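Local coordinates for kelch repeat and BTB domain-containing protein A55 (Vaccinia virus WR, PDB 6I2M) that probably serves as a substrate-specific adapter of CUL3-containing E3 ubiquitin ligases, its BTB domain contacting CUL3 while its Kelch repeats are thought to recruit host proteins for degradation, at residues Ser40-Tyr45 / Leu101-Ala106; Phe20-Ile25 / Ala34-Leu39; Glu109-Ile114 / Tyr133-Ile138. One frame throughout, in Å; residues are numbered along the deposited sequence.

Interaction 1 of 3, residues Ser40-Tyr45 / Leu101-Ala106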
loop_
_atom_site.group_PDB
_atom_site.type_symbol
_atom_site.label_atom_id
_atom_site.label_comp_id
_atom_site.label_asym_id
_atom_site.label_seq_id
_atom_site.Cartn_x
_atom_site.Cartn_y
_atom_site.Cartn_z
ATOM N N SER A 40 8.637 8.201 -4.026
ATOM C CA SER A 40 7.956 9.217 -4.832
ATOM C C SER A 40 6.454 9.321 -4.533
ATOM O O SER A 40 5.868 10.390 -4.721
ATOM C CB SER A 40 8.189 8.959 -6.315
ATOM O OG SER A 40 9.558 9.136 -6.641
ATOM N N GLY A 41 5.863 8.220 -4.067
ATOM C CA GLY A 41 4.446 8.131 -3.727
ATOM C C GLY A 41 4.040 8.897 -2.482
ATOM O O GLY A 41 2.978 9.526 -2.465
ATOM N N ALA A 42 4.875 8.840 -1.426
ATOM C CA ALA A 42 4.621 9.513 -0.149
ATOM C C ALA A 42 5.301 10.880 -0.058
ATOM O O ALA A 42 4.668 11.842 0.377
ATOM C CB ALA A 42 5.054 8.628 1.009
ATOM N N SER A 43 6.583 10.963 -0.457
ATOM C CA SER A 43 7.365 12.199 -0.445
ATOM C C SER A 43 7.374 12.816 -1.841
ATOM O O SER A 43 7.728 12.142 -2.812
ATOM C CB SER A 43 8.785 11.932 0.048
ATOM O OG SER A 43 9.645 13.045 -0.137
ATOM N N GLU A 44 6.970 14.093 -1.942
ATOM C CA GLU A 44 6.920 14.806 -3.218
ATOM C C GLU A 44 8.302 15.299 -3.678
ATOM O O GLU A 44 8.458 15.641 -4.851
ATOM C CB GLU A 44 5.883 15.934 -3.178
ATOM C CG GLU A 44 5.185 16.159 -4.510
ATOM C CD GLU A 44 3.955 17.043 -4.460
ATOM O OE1 GLU A 44 2.963 16.651 -3.805
ATOM O OE2 GLU A 44 3.977 18.123 -5.093
ATOM N N TYR A 45 9.308 15.300 -2.766
ATOM C CA TYR A 45 10.694 15.684 -3.062
ATOM C C TYR A 45 11.282 14.688 -4.061
ATOM O O TYR A 45 11.835 15.106 -5.077
ATOM C CB TYR A 45 11.550 15.725 -1.775
ATOM C CG TYR A 45 12.989 16.152 -1.990
ATOM C CD1 TYR A 45 13.998 15.209 -2.171
ATOM C CD2 TYR A 45 13.346 17.497 -1.986
ATOM C CE1 TYR A 45 15.321 15.597 -2.377
ATOM C CE2 TYR A 45 14.666 17.895 -2.185
ATOM C CZ TYR A 45 15.652 16.942 -2.379
ATOM O OH TYR A 45 16.954 17.334 -2.571
ATOM N N LEU A 101 11.457 17.270 2.942
ATOM C CA LEU A 101 11.102 16.222 1.980
ATOM C C LEU A 101 9.637 16.304 1.514
ATOM O O LEU A 101 9.264 15.636 0.550
ATOM C CB LEU A 101 11.446 14.823 2.527
ATOM C CG LEU A 101 12.938 14.522 2.746
ATOM C CD1 LEU A 101 13.125 13.406 3.754
ATOM C CD2 LEU A 101 13.647 14.188 1.434
ATOM N N GLN A 102 8.828 17.149 2.190
ATOM C CA GLN A 102 7.415 17.442 1.925
ATOM C C GLN A 102 6.519 16.191 1.868
ATOM O O GLN A 102 5.824 15.954 0.873
ATOM C CB GLN A 102 7.244 18.328 0.677
ATOM C CG GLN A 102 7.540 19.812 0.926
ATOM C CD GLN A 102 6.513 20.519 1.789
ATOM O OE1 GLN A 102 5.322 20.184 1.807
ATOM N NE2 GLN A 102 6.958 21.531 2.518
ATOM N N ILE A 103 6.530 15.410 2.960
ATOM C CA ILE A 103 5.685 14.228 3.129
ATOM C C ILE A 103 4.464 14.639 3.969
ATOM O O ILE A 103 4.600 14.939 5.159
ATOM C CB ILE A 103 6.441 12.954 3.642
ATOM C CG1 ILE A 103 5.448 11.840 4.074
ATOM C CG2 ILE A 103 7.470 13.280 4.739
ATOM C CD1 ILE A 103 6.007 10.457 4.228
ATOM N N GLY A 104 3.306 14.704 3.311
ATOM C CA GLY A 104 2.036 15.107 3.908
ATOM C C GLY A 104 1.535 14.211 5.021
ATOM O O GLY A 104 0.967 14.695 6.004
ATOM N N SER A 105 1.747 12.893 4.862
ATOM C CA SER A 105 1.348 11.845 5.802
ATOM C C SER A 105 2.096 11.936 7.136
ATOM O O SER A 105 1.518 11.637 8.182
ATOM C CB SER A 105 1.571 10.475 5.173
ATOM O OG SER A 105 0.765 10.301 4.019
ATOM N N ALA A 106 3.375 12.348 7.092
ATOM C CA ALA A 106 4.236 12.478 8.266
ATOM C C ALA A 106 4.199 13.864 8.904
ATOM O O ALA A 106 4.350 13.961 10.123
ATOM C CB ALA A 106 5.658 12.101 7.908
#

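Interaction 2 of 3, residues Phe20-Ile25 / Ala34-Leu39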
loop_
_atom_site.group_PDB
_atom_site.type_symbol
_atom_site.label_atom_id
_atom_site.label_comp_id
_atom_site.label_asym_id
_atom_site.label_seq_id
_atom_site.Cartn_x
_atom_site.Cartn_y
_atom_site.Cartn_z
ATOM N N PHE A 20 14.647 -5.557 -5.824
ATOM C CA PHE A 20 14.102 -4.453 -6.635
ATOM C C PHE A 20 14.620 -3.048 -6.251
ATOM O O PHE A 20 14.202 -2.064 -6.872
ATOM C CB PHE A 20 12.557 -4.472 -6.659
ATOM C CG PHE A 20 11.937 -5.786 -7.065
ATOM C CD1 PHE A 20 11.785 -6.117 -8.407
ATOM C CD2 PHE A 20 11.476 -6.682 -6.108
ATOM C CE1 PHE A 20 11.200 -7.329 -8.783
ATOM C CE2 PHE A 20 10.893 -7.893 -6.484
ATOM C CZ PHE A 20 10.763 -8.210 -7.819
ATOM N N CYS A 21 15.535 -2.957 -5.260
ATOM C CA CYS A 21 16.118 -1.697 -4.790
ATOM C C CYS A 21 16.931 -1.007 -5.883
ATOM O O CYS A 21 17.964 -1.523 -6.318
ATOM C CB CYS A 21 16.938 -1.910 -3.520
ATOM S SG CYS A 21 15.942 -2.154 -2.027
ATOM N N ASP A 22 16.427 0.147 -6.349
ATOM C CA ASP A 22 17.043 0.924 -7.423
ATOM C C ASP A 22 17.510 2.326 -6.980
ATOM O O ASP A 22 17.874 3.146 -7.828
ATOM C CB ASP A 22 16.106 0.984 -8.648
ATOM C CG ASP A 22 14.758 1.658 -8.436
ATOM O OD1 ASP A 22 14.213 1.569 -7.312
ATOM O OD2 ASP A 22 14.238 2.253 -9.402
ATOM N N ILE A 23 17.546 2.583 -5.653
ATOM C CA ILE A 23 17.991 3.860 -5.085
ATOM C C ILE A 23 18.620 3.677 -3.688
ATOM O O ILE A 23 18.216 2.791 -2.930
ATOM C CB ILE A 23 16.866 4.950 -5.119
ATOM C CG1 ILE A 23 17.419 6.378 -4.896
ATOM C CG2 ILE A 23 15.701 4.648 -4.176
ATOM C CD1 ILE A 23 18.174 6.954 -6.069
ATOM N N SER A 24 19.626 4.516 -3.378
ATOM C CA SER A 24 20.349 4.523 -2.107
ATOM C C SER A 24 20.482 5.955 -1.574
ATOM O O SER A 24 20.847 6.865 -2.324
ATOM C CB SER A 24 21.730 3.890 -2.269
ATOM O OG SER A 24 21.661 2.571 -2.786
ATOM N N ILE A 25 20.169 6.149 -0.282
ATOM C CA ILE A 25 20.258 7.450 0.387
ATOM C C ILE A 25 21.495 7.466 1.291
ATOM O O ILE A 25 21.641 6.600 2.156
ATOM C CB ILE A 25 18.934 7.828 1.118
ATOM C CG1 ILE A 25 17.771 7.948 0.107
ATOM C CG2 ILE A 25 19.086 9.129 1.926
ATOM C CD1 ILE A 25 16.406 7.546 0.632
ATOM N N ALA A 34 16.316 1.665 -0.833
ATOM C CA ALA A 34 14.868 1.701 -1.043
ATOM C C ALA A 34 14.497 1.635 -2.536
ATOM O O ALA A 34 15.363 1.379 -3.378
ATOM C CB ALA A 34 14.280 2.952 -0.398
ATOM N N HIS A 35 13.206 1.848 -2.853
ATOM C CA HIS A 35 12.669 1.836 -4.215
ATOM C C HIS A 35 12.245 3.253 -4.620
ATOM O O HIS A 35 11.628 3.958 -3.814
ATOM C CB HIS A 35 11.485 0.859 -4.318
ATOM C CG HIS A 35 11.787 -0.508 -3.784
ATOM N ND1 HIS A 35 11.774 -0.770 -2.424
ATOM C CD2 HIS A 35 12.110 -1.643 -4.442
ATOM C CE1 HIS A 35 12.085 -2.050 -2.301
ATOM N NE2 HIS A 35 12.300 -2.616 -3.488
ATOM N N LYS A 36 12.593 3.667 -5.859
ATOM C CA LYS A 36 12.292 4.989 -6.432
ATOM C C LYS A 36 10.801 5.328 -6.427
ATOM O O LYS A 36 10.432 6.457 -6.104
ATOM C CB LYS A 36 12.836 5.101 -7.866
ATOM C CG LYS A 36 14.325 5.384 -7.950
ATOM C CD LYS A 36 14.744 5.626 -9.389
ATOM C CE LYS A 36 16.238 5.739 -9.538
ATOM N NZ LYS A 36 16.624 6.019 -10.943
ATOM N N LEU A 37 9.957 4.346 -6.793
ATOM C CA LEU A 37 8.500 4.449 -6.879
ATOM C C LEU A 37 7.832 4.691 -5.517
ATOM O O LEU A 37 6.950 5.547 -5.419
ATOM C CB LEU A 37 7.949 3.177 -7.560
ATOM C CG LEU A 37 6.444 2.923 -7.537
ATOM C CD1 LEU A 37 5.720 3.754 -8.588
ATOM C CD2 LEU A 37 6.158 1.462 -7.753
ATOM N N ILE A 38 8.250 3.930 -4.481
ATOM C CA ILE A 38 7.726 3.993 -3.110
ATOM C C ILE A 38 8.000 5.363 -2.461
ATOM O O ILE A 38 7.080 5.953 -1.891
ATOM C CB ILE A 38 8.236 2.788 -2.250
ATOM C CG1 ILE A 38 7.952 1.411 -2.921
ATOM C CG2 ILE A 38 7.719 2.823 -0.805
ATOM C CD1 ILE A 38 6.424 0.991 -3.165
ATOM N N LEU A 39 9.245 5.873 -2.577
ATOM C CA LEU A 39 9.648 7.176 -2.031
ATOM C C LEU A 39 8.933 8.343 -2.721
ATOM O O LEU A 39 8.656 9.353 -2.075
ATOM C CB LEU A 39 11.171 7.369 -2.125
ATOM C CG LEU A 39 12.042 6.545 -1.173
ATOM C CD1 LEU A 39 13.459 6.458 -1.687
ATOM C CD2 LEU A 39 12.046 7.133 0.234
#

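Interaction 3 of 3, residues Glu109-Ile114 / Tyr133-Ile138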
loop_
_atom_site.group_PDB
_atom_site.type_symbol
_atom_site.label_atom_id
_atom_site.label_comp_id
_atom_site.label_asym_id
_atom_site.label_seq_id
_atom_site.Cartn_x
_atom_site.Cartn_y
_atom_site.Cartn_z
ATOM N N GLU A 109 0.945 13.875 11.156
ATOM C CA GLU A 109 1.117 12.998 12.323
ATOM C C GLU A 109 2.043 13.611 13.388
ATOM O O GLU A 109 1.794 13.435 14.582
ATOM C CB GLU A 109 1.609 11.602 11.895
ATOM C CG GLU A 109 1.335 10.513 12.920
ATOM C CD GLU A 109 1.614 9.097 12.454
ATOM O OE1 GLU A 109 2.598 8.494 12.938
ATOM O OE2 GLU A 109 0.841 8.586 11.610
ATOM N N CYS A 110 3.090 14.343 12.952
ATOM C CA CYS A 110 4.039 15.017 13.839
ATOM C C CYS A 110 3.423 16.260 14.473
ATOM O O CYS A 110 3.559 16.442 15.682
ATOM C CB CYS A 110 5.342 15.343 13.113
ATOM S SG CYS A 110 6.396 13.905 12.806
ATOM N N GLU A 111 2.737 17.104 13.664
ATOM C CA GLU A 111 2.064 18.325 14.123
ATOM C C GLU A 111 0.962 18.009 15.135
ATOM O O GLU A 111 0.875 18.687 16.159
ATOM C CB GLU A 111 1.490 19.129 12.945
ATOM C CG GLU A 111 2.509 20.013 12.245
ATOM C CD GLU A 111 1.958 20.985 11.217
ATOM O OE1 GLU A 111 1.009 20.619 10.485
ATOM O OE2 GLU A 111 2.491 22.114 11.134
ATOM N N ASN A 112 0.152 16.959 14.863
ATOM C CA ASN A 112 -0.933 16.508 15.740
ATOM C C ASN A 112 -0.415 16.020 17.093
ATOM O O ASN A 112 -1.068 16.264 18.105
ATOM C CB ASN A 112 -1.786 15.428 15.064
ATOM C CG ASN A 112 -2.646 15.909 13.914
ATOM O OD1 ASN A 112 -2.842 17.111 13.684
ATOM N ND2 ASN A 112 -3.188 14.966 13.161
ATOM N N TYR A 113 0.760 15.354 17.109
ATOM C CA TYR A 113 1.413 14.849 18.323
ATOM C C TYR A 113 1.942 16.013 19.171
ATOM O O TYR A 113 1.827 15.969 20.398
ATOM C CB TYR A 113 2.553 13.876 17.962
ATOM C CG TYR A 113 3.179 13.175 19.152
ATOM C CD1 TYR A 113 4.282 13.719 19.807
ATOM C CD2 TYR A 113 2.693 11.950 19.600
ATOM C CE1 TYR A 113 4.870 13.074 20.893
ATOM C CE2 TYR A 113 3.274 11.295 20.686
ATOM C CZ TYR A 113 4.363 11.862 21.331
ATOM O OH TYR A 113 4.940 11.222 22.402
ATOM N N ILE A 114 2.531 17.037 18.515
ATOM C CA ILE A 114 3.084 18.236 19.154
ATOM C C ILE A 114 1.961 19.070 19.796
ATOM O O ILE A 114 2.093 19.458 20.955
ATOM C CB ILE A 114 4.000 19.041 18.174
ATOM C CG1 ILE A 114 5.309 18.260 17.884
ATOM C CG2 ILE A 114 4.316 20.458 18.696
ATOM C CD1 ILE A 114 6.028 18.606 16.564
ATOM N N TYR A 133 12.069 27.510 12.152
ATOM C CA TYR A 133 11.578 26.727 11.014
ATOM C C TYR A 133 10.296 27.295 10.364
ATOM O O TYR A 133 9.656 26.603 9.566
ATOM C CB TYR A 133 11.411 25.249 11.414
ATOM C CG TYR A 133 12.728 24.540 11.654
ATOM C CD1 TYR A 133 13.353 23.823 10.638
ATOM C CD2 TYR A 133 13.355 24.591 12.897
ATOM C CE1 TYR A 133 14.568 23.172 10.852
ATOM C CE2 TYR A 133 14.569 23.944 13.123
ATOM C CZ TYR A 133 15.171 23.235 12.098
ATOM O OH TYR A 133 16.367 22.596 12.323
ATOM N N ASN A 134 9.958 28.570 10.675
ATOM C CA ASN A 134 8.822 29.346 10.146
ATOM C C ASN A 134 7.470 28.581 10.148
ATOM O O ASN A 134 6.688 28.690 9.198
ATOM C CB ASN A 134 9.161 29.899 8.742
ATOM C CG ASN A 134 8.409 31.146 8.318
ATOM O OD1 ASN A 134 7.546 31.680 9.031
ATOM N ND2 ASN A 134 8.728 31.641 7.132
ATOM N N ASN A 135 7.200 27.819 11.228
ATOM C CA ASN A 135 5.959 27.058 11.382
ATOM C C ASN A 135 4.981 27.880 12.227
ATOM O O ASN A 135 4.929 27.715 13.448
ATOM C CB ASN A 135 6.236 25.677 12.002
ATOM C CG ASN A 135 5.088 24.699 11.897
ATOM O OD1 ASN A 135 3.995 24.909 12.433
ATOM N ND2 ASN A 135 5.321 23.589 11.217
ATOM N N LYS A 136 4.219 28.779 11.565
ATOM C CA LYS A 136 3.244 29.690 12.182
ATOM C C LYS A 136 2.103 28.989 12.939
ATOM O O LYS A 136 1.514 29.597 13.836
ATOM C CB LYS A 136 2.682 30.674 11.145
ATOM C CG LYS A 136 3.556 31.904 10.948
ATOM C CD LYS A 136 2.941 32.888 9.958
ATOM C CE LYS A 136 3.665 34.216 9.931
ATOM N NZ LYS A 136 4.983 34.128 9.243
ATOM N N LYS A 137 1.801 27.721 12.584
ATOM C CA LYS A 137 0.762 26.903 13.213
ATOM C C LYS A 137 1.155 26.560 14.656
ATOM O O LYS A 137 0.376 26.815 15.577
ATOM C CB LYS A 137 0.512 25.625 12.389
ATOM C CG LYS A 137 -0.729 24.846 12.801
ATOM C CD LYS A 137 -0.835 23.534 12.044
ATOM C CE LYS A 137 -2.036 22.735 12.479
ATOM N NZ LYS A 137 -2.127 21.442 11.753
ATOM N N ILE A 138 2.366 26.001 14.847
ATOM C CA ILE A 138 2.899 25.634 16.161
ATOM C C ILE A 138 3.404 26.894 16.899
ATOM O O ILE A 138 3.258 26.968 18.120
ATOM C CB ILE A 138 3.942 24.473 16.056
ATOM C CG1 ILE A 138 3.252 23.179 15.549
ATOM C CG2 ILE A 138 4.671 24.210 17.395
ATOM C CD1 ILE A 138 4.167 22.128 14.935
#

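Interaction 1 of 3, residues Ser40-Tyr45 / Leu101-Ala106
Residues 40-45 and 101-106 each carry a kink between two helices, and their touching parts run in roughly opposing directions, 142° apart. S43 leaves helical geometry between helices 36-42 and 44-49; Q102 does so with positive phi, and I103 stands at the N-cap position of helix 104-116. The CA atoms come nearest at S43 and I103, 4.4 Å apart.

The carbonyl of L101 takes most of the polar load. S43 holds its hydroxyl anti to its own N (chi1 170°), and OG gives a hydrogen bond to L101 O of 2.7 Å, from above the carbonyl plane. Y45 N adds a weak bond of 3.3 Å to L101 O. A short hydroxyl side chain suits this buried kink. Y45 CB rests on that carbonyl, while its ring crosses the L101 side chain obliquely, CD1 3.8 Å from L101 CD2. Small A42 admits the I103 tip, CB to CD1 at 3.8 Å.

Beyond the two segments, E44 is salt-bridged and Y45 OH hydrogen-bonded to basic side chains of another protein's chain. A surface covered by a partner chain, next to the helix-to-helix turns of the BTB fold, is consistent with the domain's interaction with CUL3.

Interaction 2 of 3, residues Phe20-Ile25 / Ala34-Leu39
The imidazole of H35 has the sulfur of C21 over one face, SG lying 4.2 Å from the ring centroid and 27° off its normal, a sulfur-aromatic contact. At the ring edge, in its plane, sits F20 CB, 3.6 Å from H35 CD2. Both ring nitrogens are engaged: ND1 is hydrogen-bonded to Y80 OH and NE2 to R19 O, which fixes the rotation of the ring.

The carboxylate of D22, folded between its own N and carbonyl carbon (chi1 62°), reaches the start of helix 36-42. There K36 N gives OD1 a nearly straight bond of 3.0 Å (171°), arriving from above the carboxylate plane. An acceptor with a negative charge suits a helix N terminus, whose dipole would probably favour it. The extended K36 chain crosses D22 obliquely, CD 3.4 Å from OD2, and its aliphatic part also crosses I23 at about a right angle.

Between the backbones, A34 N binds I23 O at 3.0 Å, whereas D22 N and I23 N both reach A34 O only weakly: two residues facing one, a classic beta bulge. I23 CG2 meets L39 CD1 at 3.8 Å, and I25 CD1 comes tip to tip with the same methyl.

Strand 30-34, paired antiparallel with 23-27, leads directly into helix 36-42, with I25 and L39 packed against F46 of helix 44-49 and I76 of helix 69-79.

Interaction 3 of 3, residues Glu109-Ile114 / Tyr133-Ile138
An asparagine N-cap opens helix 136-147 and at the same time binds the flank of helix 104-116, so that a helix of the BTB domain meets one of the BACK region. N135 holds its amide anti to its own N (chi1 -166°), turning OD1 back to accept from I138 N at 3.1 Å, the capping bond, with the donor lying in the carbonyl plane. Asparagine suits the place because its two ends do different work: while OD1 caps the helix, ND2 donates outward to E111 OE2 at 3.2 Å.

E111 faces helix 136-147 with its chain extended beyond CG. OE2 receives the amide on its anti lone pair, and the carboxylate and amide planes stand 78° apart as the two groups meet tip to tip. The other oxygen, OE1, forms a salt bridge with K137, though a long and weak one, with NZ 3.5 Å away. K137 is fully extended and crosses the glutamate obliquely, bringing its long arm from an exposed helical turn.

Beneath lies an apolar seam made by two isoleucines and the CG methylene of E111. I138 CD1 touches E111 CG at 3.8 Å, and I114 crosses I138 at about a right angle, their CG2 methyls 4.0 Å apart.

In the fold
The chain covers the BTB and BACK part of the protein, without the Kelch repeats. From the N terminus, interaction 2 comes first: it closes the short loop through strands 23-27 and 30-34 and ties this hairpin to the start of helix 36-42. That helix runs straight into interaction 1, which closes a much longer loop of 55 residues and brings the kink at 40-45 against the turn before helix 104-116. The same helix then carries interaction 3, which spans helix 120-132 and joins the BTB domain to the BACK helices. The three loops lie in series, neither crossing nor enclosing one another. Interactions 1 and 2 both touch the second subunit.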